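Local coordinates for NTD biosynthesis operon protein NtdA (Bacillus subtilis subsp. subtilis, PDB 4K2M) that catalyses the reversible pyridoxal phosphate-dependent, glutamate-linked transamination of 3-dehydro-glucose 6-phosphate to kanosamine 6-phosphate, a step of kanosamine biosynthesis, at the interface of chains A and B. Numbering follows the deposited sequence. Chains: chain A/B, NTD biosynthesis operon protein NtdA.

Contact 1: the interface of chains A and B. Residues chain A 153-154, 381; chain B 277, 279, 284-285, 287.
With CG anti to the backbone N (chi1 179°) and beside the carbonyl carbon, A:Phe153 directs its phenyl ring among loop residues of chain B. B:Asn285 comes to meet it with CG anti to its carbonyl carbon, presenting the amide oxygen. This is the substrate-binding part of the active site in the homodimer of a DegT/DnrJ/EryC1 sugar aminotransferase, where both subunits build one sugar-phosphate pocket; A:Phe153, A:Tyr381 and B:Lys284 are substrate-binding residues. Amide and phenyl planes stand nearly perpendicular (87°), and OD1 of B:Asn285 lies in the ring plane at the edge of A:Phe153, 3.2 Å from CE1, where the ring hydrogens would suit a carbonyl oxygen. The far side of the same phenyl meets B:His277 edge to face: CE2 of A:Phe153 sits above the imidazole toward its rim, 3.7 Å from NE2, with the planes 72° apart. B:Phe279 turns its own edge to chain A, bringing CZ to 3.9 Å from CE1 of A:Phe153 and CE1 to 3.4 Å from the hydroxyl OG of A:Ser154. Its two faces are clamped within chain B by CB of B:His277 and the backbone N of B:Asn285, which should fix the ring's tilt. Water 1 joins the subunits, 2.7 Å from both OG of A:Ser154 and OD1 of B:Asn285, and also binds the backbone N of A:Ser154 at the start of helix 154-163. B:Lys287 lays its bent aliphatic chain beside A:Ser154, CD 3.9 Å from CB. On chain A itself, CA of A:Phe153 rests over the centre of the A:Tyr381 ring.

Contact 2: the interface of chains A and B. Residues chain A 126, 128-129, 256; chain B 100, 277, 294.
CD of A:Lys256 stands obliquely above one face of the B:Asn294 carboxamide, displaced toward its OD1/ND2 end, 3.5 Å from CG of B:Asn294. ND2 of B:Asn294 also meets CB of A:Ser126, at 3.5 Å. At the imidazole of B:His277, the hydroxyl OG1 of A:Thr128 lies in the ring plane at the edge, 3.5 Å from CE1. This is the cofactor end of the shared active site, where A:Thr128, near the N-terminus of helix 127-137, and B:Asn294 are pyridoxal phosphate-binding residues from opposite subunits. CG of B:Asn294 points away from its backbone N (chi1 -178°), carrying the amide between A:Ser126 and A:Lys256 while CB packs against CB of A:Thr128. In A:Lys256 an extended chi2 carries CD to the amide, and the bend at chi3 turns CE toward the backbone O and OD1 of B:Asn294. CG of A:Lys256 meets the methyl CG2 of B:Thr100 at 3.8 Å. Two waters tie the backbone of B:Asn294 to the carboxylate of A:Asp129: water 2 takes the N-H, with a weaker link to OD1, and water 3 joins the carbonyl O to OD2. Within chain A, OG of A:Ser126 accepts the backbone N-H of A:Asp129, 3.0 Å from N (161° at H), capping the start of helix 127-137. The same OG donates to OD2 of A:Asp129 at 2.5 Å, approaching from above the carboxylate plane, 46° out of it.

Contact 1: the interface of chains A and B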
# COMPACT_ATOMS: atom_id res chain seq x y z
N PHE A 153 12.40 10.21 -10.47
CA PHE A 153 11.45 10.61 -9.43
C PHE A 153 12.07 10.27 -8.08
O PHE A 153 12.86 9.33 -7.97
CB PHE A 153 10.14 9.85 -9.64
CG PHE A 153 9.08 10.15 -8.62
CD1 PHE A 153 8.61 11.45 -8.43
CD2 PHE A 153 8.53 9.13 -7.86
CE1 PHE A 153 7.62 11.73 -7.48
CE2 PHE A 153 7.55 9.40 -6.90
CZ PHE A 153 7.09 10.69 -6.72
N SER A 154 11.73 11.02 -7.04
CA SER A 154 12.40 10.86 -5.74
C SER A 154 12.27 9.45 -5.17
O SER A 154 13.03 9.06 -4.28
CB SER A 154 11.85 11.88 -4.72
OG SER A 154 12.16 13.20 -5.11
N TYR A 381 11.64 15.85 -13.62
CA TYR A 381 11.08 16.33 -12.36
C TYR A 381 11.80 17.64 -12.03
O TYR A 381 12.85 17.92 -12.59
CB TYR A 381 11.31 15.28 -11.25
CG TYR A 381 10.58 14.00 -11.63
CD1 TYR A 381 9.26 13.81 -11.27
CD2 TYR A 381 11.20 13.03 -12.42
CE1 TYR A 381 8.57 12.66 -11.66
CE2 TYR A 381 10.51 11.88 -12.82
CZ TYR A 381 9.20 11.71 -12.43
OH TYR A 381 8.51 10.57 -12.81
N HIS B 277 7.51 10.45 0.63
CA HIS B 277 8.75 10.69 -0.11
C HIS B 277 9.66 11.74 0.48
O HIS B 277 10.67 12.12 -0.12
CB HIS B 277 8.46 11.02 -1.59
CG HIS B 277 7.91 9.85 -2.35
ND1 HIS B 277 8.64 8.70 -2.59
CD2 HIS B 277 6.69 9.64 -2.89
CE1 HIS B 277 7.89 7.85 -3.27
NE2 HIS B 277 6.70 8.39 -3.46
N PHE B 279 8.74 14.68 1.03
CA PHE B 279 8.39 15.96 0.42
C PHE B 279 7.85 16.95 1.44
O PHE B 279 7.18 16.56 2.41
CB PHE B 279 7.31 15.77 -0.63
CG PHE B 279 7.73 14.98 -1.84
CD1 PHE B 279 9.07 14.89 -2.21
CD2 PHE B 279 6.76 14.36 -2.62
CE1 PHE B 279 9.44 14.16 -3.36
CE2 PHE B 279 7.10 13.62 -3.76
CZ PHE B 279 8.44 13.52 -4.14
N LYS B 284 4.79 18.60 -3.97
CA LYS B 284 5.35 17.39 -4.55
C LYS B 284 6.72 17.66 -5.13
O LYS B 284 6.96 18.76 -5.66
CB LYS B 284 4.42 16.87 -5.64
CG LYS B 284 4.69 15.45 -6.06
CD LYS B 284 3.71 15.05 -7.15
CE LYS B 284 3.83 13.57 -7.50
NZ LYS B 284 2.70 13.11 -8.39
N ASN B 285 7.61 16.67 -5.01
CA ASN B 285 8.93 16.66 -5.65
C ASN B 285 9.99 17.50 -4.96
O ASN B 285 11.15 17.50 -5.38
CB ASN B 285 8.86 17.03 -7.14
CG ASN B 285 8.05 16.06 -7.95
OD1 ASN B 285 8.26 14.85 -7.87
ND2 ASN B 285 7.10 16.58 -8.73
N LYS B 287 11.95 17.70 -1.65
CA LYS B 287 12.23 17.00 -0.40
C LYS B 287 12.73 17.98 0.65
O LYS B 287 13.45 18.93 0.33
CB LYS B 287 13.23 15.87 -0.62
CG LYS B 287 12.69 14.75 -1.52
CD LYS B 287 13.75 13.66 -1.79
CE LYS B 287 14.23 13.03 -0.49
NZ LYS B 287 15.10 11.86 -0.76
O HOH W 1 10.71 13.77 -7.37

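Contact 2: the interface of chains A and B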
# COMPACT_ATOMS: atom_id res chain seq x y z
N SER A 126 3.71 -1.08 -3.99
CA SER A 126 4.08 0.07 -4.83
C SER A 126 5.38 -0.21 -5.54
O SER A 126 6.09 -1.15 -5.19
CB SER A 126 4.24 1.34 -4.00
OG SER A 126 5.39 1.27 -3.16
N THR A 128 7.92 1.86 -5.37
CA THR A 128 8.93 2.21 -4.38
C THR A 128 9.27 1.01 -3.51
O THR A 128 10.46 0.72 -3.25
CB THR A 128 8.43 3.37 -3.47
OG1 THR A 128 8.15 4.51 -4.28
CG2 THR A 128 9.50 3.74 -2.45
N ASP A 129 8.24 0.30 -3.07
CA ASP A 129 8.43 -0.88 -2.24
C ASP A 129 9.15 -1.99 -3.02
O ASP A 129 9.98 -2.71 -2.45
CB ASP A 129 7.09 -1.40 -1.70
CG ASP A 129 6.45 -0.45 -0.69
OD1 ASP A 129 7.04 -0.26 0.39
OD2 ASP A 129 5.37 0.11 -0.99
N LYS A 256 -2.24 2.13 -5.23
CA LYS A 256 -0.80 1.84 -5.35
C LYS A 256 -0.55 0.34 -5.53
O LYS A 256 -1.24 -0.49 -4.91
CB LYS A 256 -0.04 2.39 -4.13
CG LYS A 256 0.09 3.91 -4.12
CD LYS A 256 0.97 4.43 -2.99
CE LYS A 256 0.36 4.26 -1.62
NZ LYS A 256 -0.87 5.10 -1.49
N THR B 100 -5.12 7.36 -5.95
CA THR B 100 -4.06 7.48 -4.96
C THR B 100 -4.23 8.81 -4.22
O THR B 100 -4.80 8.84 -3.13
CB THR B 100 -2.68 7.34 -5.61
OG1 THR B 100 -2.60 8.24 -6.72
CG2 THR B 100 -2.49 5.92 -6.12
N HIS B 277 7.51 10.45 0.63
CA HIS B 277 8.75 10.69 -0.11
C HIS B 277 9.66 11.74 0.48
O HIS B 277 10.67 12.12 -0.12
CB HIS B 277 8.46 11.02 -1.59
CG HIS B 277 7.91 9.85 -2.35
ND1 HIS B 277 8.64 8.70 -2.59
CD2 HIS B 277 6.69 9.64 -2.89
CE1 HIS B 277 7.89 7.85 -3.27
NE2 HIS B 277 6.70 8.39 -3.46
N ASN B 294 6.51 5.74 0.28
CA ASN B 294 5.30 5.96 -0.48
C ASN B 294 4.18 5.28 0.29
O ASN B 294 3.74 4.18 -0.05
CB ASN B 294 5.45 5.38 -1.88
CG ASN B 294 4.23 5.63 -2.74
OD1 ASN B 294 3.39 6.48 -2.43
ND2 ASN B 294 4.12 4.88 -3.84
O HOH W 2 7.21 2.99 0.56
O HOH W 3 3.38 1.46 0.25

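The C-alpha centres of contact 1 and contact 2 lie about 12 Å apart, and B:His277 belongs to both and bridges them. One loop residue of chain B thus touches both the substrate-binding and the cofactor side of the active site, and may help hold them in register. Chain A contributes the N-terminal regions of helix 154-163 and helix 127-137, respectively, while chain B supplies loops. Two-fold symmetry repeats both contacts with the chains exchanged, giving the homodimer two composite active sites; dimerisation therefore probably helps shape each pocket for the phosphorylated sugar and the cofactor.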